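PDB 6RIW: ORF10, which probably condenses acyl chains on acyl carrier protein, this piece being the ketosynthase-chain length factor didomain of a polyunsaturated fatty acid synthase. Local coordinates for residues M1-A5 / E457-A463; S604-I610 / K939-N945; I610-Q616 / A931-F936. One frame throughout, in Å; residues are numbered along the deposited sequence.

Contact 1: M1-A5 / E457-A463; sequences MENIA and ETNFSVA. With MG (magnesium ion), chain B.
N3 and E457 make the tight end of this contact. The amide plane of N3 and the carboxylate plane of E457 are stacked parallel, with N3 CG 3.2 Å from E457 OE1. That same oxygen receives the backbone N-H of N3, N3 N to E457 OE1 at 2.9 Å and almost straight, on the syn side but tilted 32° out of the carboxylate plane. The carboxylate is thus fixed by its face and by one bond; its OE2 has a long, weak ion pair with K286, while N3 ND2 is bonded to Q271. Beside them, E2 lies along F460, both side chains pointing the same way. E2 CB sits over the ring centre, 3.8 Å from the centroid, in a CH-pi contact, and because E2 CG is anti to the backbone N (chi1 -176°) and the chain stays extended, the carboxylate runs out roughly parallel to the ring plane past its CZ edge, the planes 8° apart. Its OE2 ends in a hydrogen bond with S272.

These residues join the very start of the ketosynthase, leading into strand 4-12, to the connection running from strand 443-450 to strand 469-478 of the chain length factor half. A magnesium ion marks the spot: M1 O binds it at 2.3 Å, K286 O and a water complete the observed ligands, and the same water lies 2.8 Å from E2 O, probably as donor.

M1 lies along S461-A463, its CG 3.5 Å from S461 O and its SD 3.8 Å from A463 N. Here S461 and V462 are exposed and the contact is partly water-mediated: one water accepts from both M1 N and S461 N; a second links E2 N to S461 O.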
loop_
_atom_site.group_PDB
_atom_site.type_symbol
_atom_site.label_atom_id
_atom_site.label_comp_id
_atom_site.label_asym_id
_atom_site.label_seq_id
_atom_site.Cartn_x
_atom_site.Cartn_y
_atom_site.Cartn_z
ATOM N N MET A 1 -7.715 -24.849 -10.913
ATOM C CA MET A 1 -9.116 -24.487 -10.688
ATOM C C MET A 1 -9.749 -23.903 -11.958
ATOM O O MET A 1 -9.088 -23.792 -12.991
ATOM C CB MET A 1 -9.227 -23.514 -9.500
ATOM C CG MET A 1 -8.918 -24.231 -8.171
ATOM S SD MET A 1 -8.925 -23.186 -6.689
ATOM C CE MET A 1 -7.166 -23.008 -6.451
ATOM N N GLU A 2 -11.035 -23.565 -11.885
ATOM C CA GLU A 2 -11.801 -23.237 -13.084
ATOM C C GLU A 2 -11.199 -22.073 -13.875
ATOM O O GLU A 2 -10.710 -21.096 -13.305
ATOM C CB GLU A 2 -13.240 -22.895 -12.692
ATOM C CG GLU A 2 -14.129 -22.631 -13.873
ATOM C CD GLU A 2 -15.524 -22.250 -13.472
ATOM O OE1 GLU A 2 -15.793 -22.193 -12.252
ATOM O OE2 GLU A 2 -16.352 -22.010 -14.382
ATOM N N ASN A 3 -11.245 -22.191 -15.206
ATOM C CA ASN A 3 -10.971 -21.074 -16.107
ATOM C C ASN A 3 -11.655 -19.791 -15.648
ATOM O O ASN A 3 -12.856 -19.784 -15.358
ATOM C CB ASN A 3 -11.473 -21.404 -17.514
ATOM C CG ASN A 3 -10.568 -22.373 -18.250
ATOM O OD1 ASN A 3 -9.422 -22.621 -17.845
ATOM N ND2 ASN A 3 -11.071 -22.910 -19.356
ATOM N N ILE A 4 -10.894 -18.697 -15.625
ATOM C CA ILE A 4 -11.428 -17.361 -15.377
ATOM C C ILE A 4 -11.444 -16.604 -16.698
ATOM O O ILE A 4 -10.439 -16.587 -17.419
ATOM C CB ILE A 4 -10.597 -16.609 -14.317
ATOM C CG1 ILE A 4 -10.606 -17.392 -12.994
ATOM C CG2 ILE A 4 -11.140 -15.189 -14.141
ATOM C CD1 ILE A 4 -12.017 -17.581 -12.397
ATOM N N ALA A 5 -12.579 -15.993 -17.018
ATOM C CA ALA A 5 -12.728 -15.190 -18.226
ATOM C C ALA A 5 -12.516 -13.722 -17.889
ATOM O O ALA A 5 -13.067 -13.227 -16.899
ATOM C CB ALA A 5 -14.111 -15.377 -18.843
ATOM N N GLU A 457 -14.435 -26.412 -19.515
ATOM C CA GLU A 457 -13.710 -27.597 -19.081
ATOM C C GLU A 457 -14.681 -28.614 -18.509
ATOM O O GLU A 457 -15.645 -28.261 -17.818
ATOM C CB GLU A 457 -12.670 -27.263 -18.008
ATOM C CG GLU A 457 -11.710 -26.135 -18.329
ATOM C CD GLU A 457 -11.220 -25.436 -17.056
ATOM O OE1 GLU A 457 -12.000 -24.646 -16.445
ATOM O OE2 GLU A 457 -10.057 -25.716 -16.666
ATOM N N THR A 458 -14.414 -29.887 -18.778
ATOM C CA THR A 458 -15.263 -30.918 -18.205
ATOM C C THR A 458 -14.854 -31.222 -16.771
ATOM O O THR A 458 -15.710 -31.531 -15.934
ATOM C CB THR A 458 -15.222 -32.177 -19.078
ATOM O OG1 THR A 458 -16.077 -33.174 -18.512
ATOM C CG2 THR A 458 -13.799 -32.717 -19.187
ATOM N N ASN A 459 -13.567 -31.095 -16.462
ATOM C CA ASN A 459 -13.066 -31.362 -15.124
ATOM C C ASN A 459 -12.090 -30.262 -14.735
ATOM O O ASN A 459 -11.183 -29.930 -15.504
ATOM C CB ASN A 459 -12.381 -32.729 -15.056
ATOM C CG ASN A 459 -12.380 -33.306 -13.655
ATOM O OD1 ASN A 459 -12.192 -34.508 -13.472
ATOM N ND2 ASN A 459 -12.598 -32.452 -12.653
ATOM N N PHE A 460 -12.296 -29.682 -13.558
ATOM C CA PHE A 460 -11.325 -28.764 -12.981
ATOM C C PHE A 460 -11.315 -28.971 -11.478
ATOM O O PHE A 460 -12.279 -29.475 -10.897
ATOM C CB PHE A 460 -11.632 -27.304 -13.334
ATOM C CG PHE A 460 -13.078 -26.919 -13.174
ATOM C CD1 PHE A 460 -13.595 -26.614 -11.924
ATOM C CD2 PHE A 460 -13.919 -26.841 -14.279
ATOM C CE1 PHE A 460 -14.916 -26.236 -11.773
ATOM C CE2 PHE A 460 -15.250 -26.463 -14.136
ATOM C CZ PHE A 460 -15.749 -26.163 -12.874
ATOM N N SER A 461 -10.204 -28.604 -10.849
ATOM C CA SER A 461 -10.127 -28.744 -9.404
ATOM C C SER A 461 -10.929 -27.629 -8.731
ATOM O O SER A 461 -11.254 -26.603 -9.348
ATOM C CB SER A 461 -8.672 -28.716 -8.939
ATOM O OG SER A 461 -7.968 -27.665 -9.575
ATOM N N VAL A 462 -11.264 -27.846 -7.455
ATOM C CA VAL A 462 -12.025 -26.863 -6.686
ATOM C C VAL A 462 -11.212 -26.434 -5.472
ATOM O O VAL A 462 -10.266 -27.108 -5.045
ATOM C CB VAL A 462 -13.408 -27.376 -6.249
ATOM C CG1 VAL A 462 -14.281 -27.676 -7.466
ATOM C CG2 VAL A 462 -13.255 -28.612 -5.369
ATOM N N ALA A 463 -11.580 -25.277 -4.926
ATOM C CA ALA A 463 -10.924 -24.800 -3.718
ATOM C C ALA A 463 -11.246 -25.719 -2.543
ATOM O O ALA A 463 -12.307 -26.348 -2.492
ATOM C CB ALA A 463 -11.378 -23.371 -3.404
HETATM MG MG MG B . -7.245 -22.897 -14.131
HETATM O O HOH W 1 -7.986 -27.163 -12.581
HETATM O O HOH W 2 -12.511 -24.093 -9.521
HETATM O O HOH W 3 -8.047 -20.640 -13.920
#

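Contact 2: S604-I610 / K939-N945; sequences SLLQQGI and KHLNKVN
Four hydrogen bonds tie the end of helix 597-608 to N942 and N945. Two use backbone N-H groups: N942 N gives to Q608 O at 3.1 Å, and N945 N to Q607 OE1 at 2.9 Å, nearly straight (172°). The other two come from side-chain amides. N942 ND2 donates to Q607 O with the acceptor lying in its own amide plane, and Q608 NE2 donates to N942 O at 2.9 Å, so N942 grips the helix end through backbone and side chain. A water adds a bridge, giving its protons to Q608 O and H940 O.

The carbonyls of Q607 and Q608 belong to the closing turn of the helix, which G609 ends with positive phi in a Schellman motif; the extended chain 939-944 after helix 929-934 runs past this terminus. The positive phi suits glycine, and N942 ND2 packs close where a CB would lie.

Apolar contacts fill in behind the polar ones. With Q608 CG anti to the carbonyl carbon (chi1 -65°), its chain follows the segment, NE2 reaching N942 O and CG lying 3.5 Å from V944 CG1; I610 CD1 meets L941 CD2 at 3.7 Å. Beyond the segments Q608 OE1 accepts from Q154 N, and its NE2 gives to D152 O. An alanine at Q608 is likely to leave N942 O, D152 O and Q154 N without this amide partner and to open a gap beside V944.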
loop_
_atom_site.group_PDB
_atom_site.type_symbol
_atom_site.label_atom_id
_atom_site.label_comp_id
_atom_site.label_asym_id
_atom_site.label_seq_id
_atom_site.Cartn_x
_atom_site.Cartn_y
_atom_site.Cartn_z
ATOM N N SER A 604 12.126 32.912 -1.433
ATOM C CA SER A 604 11.988 33.839 -0.319
ATOM C C SER A 604 13.060 34.920 -0.366
ATOM O O SER A 604 12.765 36.109 -0.208
ATOM C CB SER A 604 12.075 33.064 1.000
ATOM O OG SER A 604 10.830 32.486 1.322
ATOM N N LEU A 605 14.320 34.514 -0.513
ATOM C CA LEU A 605 15.421 35.476 -0.559
ATOM C C LEU A 605 15.259 36.449 -1.716
ATOM O O LEU A 605 15.458 37.663 -1.556
ATOM C CB LEU A 605 16.747 34.743 -0.694
ATOM C CG LEU A 605 17.116 33.898 0.523
ATOM C CD1 LEU A 605 18.254 32.974 0.102
ATOM C CD2 LEU A 605 17.507 34.798 1.696
ATOM N N LEU A 606 14.902 35.928 -2.891
ATOM C CA LEU A 606 14.671 36.788 -4.046
ATOM C C LEU A 606 13.542 37.768 -3.772
ATOM O O LEU A 606 13.710 38.989 -3.887
ATOM C CB LEU A 606 14.357 35.919 -5.271
ATOM C CG LEU A 606 14.582 36.567 -6.636
ATOM C CD1 LEU A 606 16.025 36.990 -6.772
ATOM C CD2 LEU A 606 14.196 35.585 -7.724
ATOM N N GLN A 607 12.370 37.254 -3.406
ATOM C CA GLN A 607 11.213 38.125 -3.311
ATOM C C GLN A 607 11.369 39.148 -2.206
ATOM O O GLN A 607 10.871 40.271 -2.344
ATOM C CB GLN A 607 9.940 37.308 -3.116
ATOM C CG GLN A 607 9.529 36.598 -4.400
ATOM C CD GLN A 607 8.464 35.564 -4.185
ATOM O OE1 GLN A 607 7.605 35.701 -3.314
ATOM N NE2 GLN A 607 8.497 34.517 -5.001
ATOM N N GLN A 608 12.070 38.801 -1.115
ATOM C CA GLN A 608 12.149 39.742 -0.010
ATOM C C GLN A 608 13.256 40.768 -0.195
ATOM O O GLN A 608 13.319 41.726 0.582
ATOM C CB GLN A 608 12.337 38.998 1.317
ATOM C CG GLN A 608 11.101 38.137 1.662
ATOM C CD GLN A 608 10.900 37.984 3.162
ATOM O OE1 GLN A 608 11.588 37.205 3.791
ATOM N NE2 GLN A 608 9.936 38.711 3.727
ATOM N N GLY A 609 14.121 40.579 -1.182
ATOM C CA GLY A 609 15.087 41.589 -1.554
ATOM C C GLY A 609 16.453 41.427 -0.942
ATOM O O GLY A 609 17.226 42.393 -0.927
ATOM N N ILE A 610 16.791 40.242 -0.448
ATOM C CA ILE A 610 18.080 40.008 0.198
ATOM C C ILE A 610 18.929 39.166 -0.741
ATOM O O ILE A 610 18.636 37.984 -0.976
ATOM C CB ILE A 610 17.918 39.333 1.561
ATOM C CG1 ILE A 610 17.070 40.217 2.474
ATOM C CG2 ILE A 610 19.296 39.055 2.177
ATOM C CD1 ILE A 610 17.696 41.570 2.825
ATOM N N LYS A 939 17.328 45.909 7.644
ATOM C CA LYS A 939 16.775 46.077 6.304
ATOM C C LYS A 939 15.247 46.053 6.315
ATOM O O LYS A 939 14.617 45.473 7.203
ATOM C CB LYS A 939 17.301 44.992 5.365
ATOM C CG LYS A 939 18.811 44.895 5.323
ATOM C CD LYS A 939 19.406 45.888 4.332
ATOM C CE LYS A 939 20.785 45.431 3.840
ATOM N NZ LYS A 939 20.680 44.384 2.771
ATOM N N HIS A 940 14.652 46.711 5.320
ATOM C CA HIS A 940 13.235 46.546 5.026
ATOM C C HIS A 940 13.088 45.386 4.048
ATOM O O HIS A 940 13.687 45.414 2.968
ATOM C CB HIS A 940 12.648 47.822 4.431
ATOM C CG HIS A 940 12.653 48.984 5.382
ATOM N ND1 HIS A 940 13.761 49.786 5.575
ATOM C CD2 HIS A 940 11.686 49.475 6.197
ATOM C CE1 HIS A 940 13.478 50.721 6.465
ATOM N NE2 HIS A 940 12.226 50.555 6.858
ATOM N N LEU A 941 12.316 44.362 4.424
ATOM C CA LEU A 941 12.037 43.237 3.532
ATOM C C LEU A 941 10.718 43.461 2.806
ATOM O O LEU A 941 9.761 43.965 3.398
ATOM C CB LEU A 941 11.955 41.915 4.308
ATOM C CG LEU A 941 13.125 41.569 5.236
ATOM C CD1 LEU A 941 13.036 40.139 5.795
ATOM C CD2 LEU A 941 14.446 41.781 4.495
ATOM N N ASN A 942 10.658 43.055 1.537
ATOM C CA ASN A 942 9.372 42.960 0.857
ATOM C C ASN A 942 8.600 41.747 1.373
ATOM O O ASN A 942 9.185 40.734 1.747
ATOM C CB ASN A 942 9.531 42.797 -0.657
ATOM C CG ASN A 942 10.580 43.691 -1.248
ATOM O OD1 ASN A 942 10.603 44.893 -0.987
ATOM N ND2 ASN A 942 11.451 43.106 -2.070
ATOM N N LYS A 943 7.275 41.849 1.372
ATOM C CA LYS A 943 6.465 40.661 1.621
ATOM C C LYS A 943 6.581 39.698 0.442
ATOM O O LYS A 943 6.667 40.121 -0.718
ATOM C CB LYS A 943 5.005 41.053 1.858
ATOM C CG LYS A 943 4.791 41.862 3.136
ATOM C CD LYS A 943 3.492 41.460 3.829
ATOM C CE LYS A 943 2.583 42.666 4.024
ATOM N NZ LYS A 943 3.317 43.781 4.683
ATOM N N VAL A 944 6.615 38.386 0.738
ATOM C CA VAL A 944 6.605 37.406 -0.344
ATOM C C VAL A 944 5.218 37.346 -0.970
ATOM O O VAL A 944 4.196 37.703 -0.364
ATOM C CB VAL A 944 7.031 36.005 0.124
ATOM C CG1 VAL A 944 8.452 36.040 0.621
ATOM C CG2 VAL A 944 6.079 35.511 1.211
ATOM N N ASN A 945 5.189 36.840 -2.189
ATOM C CA ASN A 945 3.932 36.737 -2.911
ATOM C C ASN A 945 3.042 35.632 -2.345
ATOM O O ASN A 945 1.821 35.802 -2.237
ATOM C CB ASN A 945 4.221 36.485 -4.384
ATOM C CG ASN A 945 2.985 36.611 -5.229
ATOM O OD1 ASN A 945 2.276 37.628 -5.169
ATOM N ND2 ASN A 945 2.692 35.565 -6.008
HETATM O O HOH W 4 14.681 44.283 0.812
#

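Contact 3: I610-Q616 / A931-F936; sequences INLTVEQ and AIKAQF
I610 lies over one face of the F936 ring, where the turn between helix 597-608 and the capped start of helix 614-628, in the chain length factor half, packs on the end of helix 929-934. Its CG2 is 4.0 Å from the centroid of the F936 ring and 20° off the normal, a CH-pi contact displaced toward the rim. CG1 comes to 3.6 Å from F936 CE2. With CG2 anti to the backbone N and CG1 anti to the carbonyl carbon (chi1 -60°), both branches are turned onto the ring, and CD1 carries on to the carbonyl of Q935.

Next to this pair, L612 sets one methyl on each of two partners: CD1 meets I932 CG2 at 4.0 Å, the two side chains crossing at about a right angle, and CD2 meets Q935 CB at 3.9 Å. Q616 and I932 slide past each other in opposite directions, Q616 CG 3.8 Å from I932 CG1, so the glutamine serves here through its methylenes, with its amide NE2 near A931 CB.

Behind these contacts stand other parts of the fold. L605 of helix 597-608 touches both L612 and F936, while L149 and H150 pack on I932 and F936. The first turn of helix 614-628 is set by a capping box: T613 OG1 accepts from Q616 N at 3.1 Å, and the amide of Q616 reaches back to close the pair, its OE1 taking the N-H of T613, 3.1 Å from T613 N at 163°.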
loop_
_atom_site.group_PDB
_atom_site.type_symbol
_atom_site.label_atom_id
_atom_site.label_comp_id
_atom_site.label_asym_id
_atom_site.label_seq_id
_atom_site.Cartn_x
_atom_site.Cartn_y
_atom_site.Cartn_z
ATOM N N ILE A 610 16.791 40.242 -0.448
ATOM C CA ILE A 610 18.080 40.008 0.198
ATOM C C ILE A 610 18.929 39.166 -0.741
ATOM O O ILE A 610 18.636 37.984 -0.976
ATOM C CB ILE A 610 17.918 39.333 1.561
ATOM C CG1 ILE A 610 17.070 40.217 2.474
ATOM C CG2 ILE A 610 19.296 39.055 2.177
ATOM C CD1 ILE A 610 17.696 41.570 2.825
ATOM N N ASN A 611 19.983 39.768 -1.280
ATOM C CA ASN A 611 20.808 39.144 -2.310
ATOM C C ASN A 611 22.008 38.515 -1.608
ATOM O O ASN A 611 23.036 39.157 -1.413
ATOM C CB ASN A 611 21.240 40.168 -3.367
ATOM C CG ASN A 611 22.167 39.571 -4.432
ATOM O OD1 ASN A 611 22.055 38.391 -4.791
ATOM N ND2 ASN A 611 23.080 40.395 -4.956
ATOM N N LEU A 612 21.865 37.251 -1.212
ATOM C CA LEU A 612 22.994 36.495 -0.691
ATOM C C LEU A 612 23.835 35.941 -1.834
ATOM O O LEU A 612 23.360 35.786 -2.964
ATOM C CB LEU A 612 22.513 35.333 0.181
ATOM C CG LEU A 612 21.637 35.658 1.373
ATOM C CD1 LEU A 612 21.328 34.366 2.119
ATOM C CD2 LEU A 612 22.344 36.660 2.274
ATOM N N THR A 613 25.096 35.619 -1.534
ATOM C CA THR A 613 25.888 34.903 -2.521
ATOM C C THR A 613 25.312 33.505 -2.725
ATOM O O THR A 613 24.505 33.015 -1.926
ATOM C CB THR A 613 27.364 34.789 -2.107
ATOM O OG1 THR A 613 27.475 34.084 -0.867
ATOM C CG2 THR A 613 28.016 36.161 -1.972
ATOM N N VAL A 614 25.726 32.860 -3.818
ATOM C CA VAL A 614 25.278 31.490 -4.058
ATOM C C VAL A 614 25.688 30.593 -2.897
ATOM O O VAL A 614 24.918 29.726 -2.455
ATOM C CB VAL A 614 25.826 30.962 -5.393
ATOM C CG1 VAL A 614 25.484 29.489 -5.551
ATOM C CG2 VAL A 614 25.254 31.776 -6.544
ATOM N N GLU A 615 26.895 30.799 -2.370
ATOM C CA GLU A 615 27.368 29.946 -1.282
ATOM C C GLU A 615 26.614 30.220 0.014
ATOM O O GLU A 615 26.340 29.289 0.783
ATOM C CB GLU A 615 28.875 30.123 -1.090
ATOM C CG GLU A 615 29.674 29.754 -2.344
ATOM C CD GLU A 615 31.056 29.167 -2.044
ATOM O OE1 GLU A 615 31.612 28.495 -2.946
ATOM O OE2 GLU A 615 31.584 29.380 -0.924
ATOM N N GLN A 616 26.272 31.487 0.279
ATOM C CA GLN A 616 25.484 31.806 1.467
ATOM C C GLN A 616 24.095 31.181 1.385
ATOM O O GLN A 616 23.572 30.665 2.386
ATOM C CB GLN A 616 25.357 33.318 1.640
ATOM C CG GLN A 616 26.585 33.958 2.270
ATOM C CD GLN A 616 26.518 35.465 2.242
ATOM O OE1 GLN A 616 25.825 36.056 1.403
ATOM N NE2 GLN A 616 27.219 36.098 3.168
ATOM N N ALA A 931 27.577 36.136 8.988
ATOM C CA ALA A 931 27.620 37.058 7.857
ATOM C C ALA A 931 26.281 37.145 7.142
ATOM O O ALA A 931 25.983 38.167 6.510
ATOM C CB ALA A 931 28.702 36.627 6.870
ATOM N N ILE A 932 25.481 36.081 7.194
ATOM C CA ILE A 932 24.148 36.130 6.604
ATOM C C ILE A 932 23.233 36.994 7.455
ATOM O O ILE A 932 22.477 37.821 6.933
ATOM C CB ILE A 932 23.599 34.701 6.422
ATOM C CG1 ILE A 932 24.447 33.941 5.401
ATOM C CG2 ILE A 932 22.133 34.730 5.990
ATOM C CD1 ILE A 932 24.175 32.470 5.330
ATOM N N LYS A 933 23.313 36.843 8.782
ATOM C CA LYS A 933 22.496 37.659 9.675
ATOM C C LYS A 933 22.764 39.149 9.473
ATOM O O LYS A 933 21.849 39.970 9.589
ATOM C CB LYS A 933 22.760 37.264 11.128
ATOM C CG LYS A 933 22.229 35.900 11.542
ATOM C CD LYS A 933 22.715 35.537 12.955
ATOM C CE LYS A 933 21.974 34.320 13.504
ATOM N NZ LYS A 933 22.392 33.915 14.886
ATOM N N ALA A 934 24.021 39.513 9.185
ATOM C CA ALA A 934 24.392 40.914 8.979
ATOM C C ALA A 934 23.884 41.448 7.650
ATOM O O ALA A 934 23.666 42.654 7.506
ATOM C CB ALA A 934 25.911 41.063 9.048
ATOM N N GLN A 935 23.711 40.578 6.663
ATOM C CA GLN A 935 23.064 40.955 5.415
ATOM C C GLN A 935 21.573 41.230 5.579
ATOM O O GLN A 935 20.938 41.724 4.638
ATOM C CB GLN A 935 23.270 39.847 4.394
ATOM C CG GLN A 935 24.671 39.785 3.852
ATOM C CD GLN A 935 24.853 40.748 2.714
ATOM O OE1 GLN A 935 25.279 41.882 2.914
ATOM N NE2 GLN A 935 24.501 40.313 1.507
ATOM N N PHE A 936 20.998 40.889 6.731
ATOM C CA PHE A 936 19.594 41.137 7.020
ATOM C C PHE A 936 19.394 42.302 7.979
ATOM O O PHE A 936 18.310 42.891 7.994
ATOM C CB PHE A 936 18.944 39.880 7.636
ATOM C CG PHE A 936 18.392 38.889 6.626
ATOM C CD1 PHE A 936 19.180 37.868 6.131
ATOM C CD2 PHE A 936 17.066 38.962 6.215
ATOM C CE1 PHE A 936 18.682 36.960 5.218
ATOM C CE2 PHE A 936 16.543 38.039 5.311
ATOM C CZ PHE A 936 17.351 37.035 4.809
#

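In the fold
Along the chain contact 1 closes before the other two open; its centre lies about 71 Å from that of contact 2 and about 73 Å from that of contact 3, across the chain's centre. Contact 1 joins the start of the ketosynthase to the link leading into the chain length factor half. Contacts 2 and 3 are neighbours, centres about 12 Å apart: they share I610, use the consecutive helices 597-608 and 614-628, and touch at L941 CD1 and F936 CE2, 4.1 Å apart. Apart from I610, contact 3 falls between the segments of contact 2. Residues 931-936 and 939-945 thus cover the turn between these helices, with residues 149-154 of the ketosynthase half also reaching it.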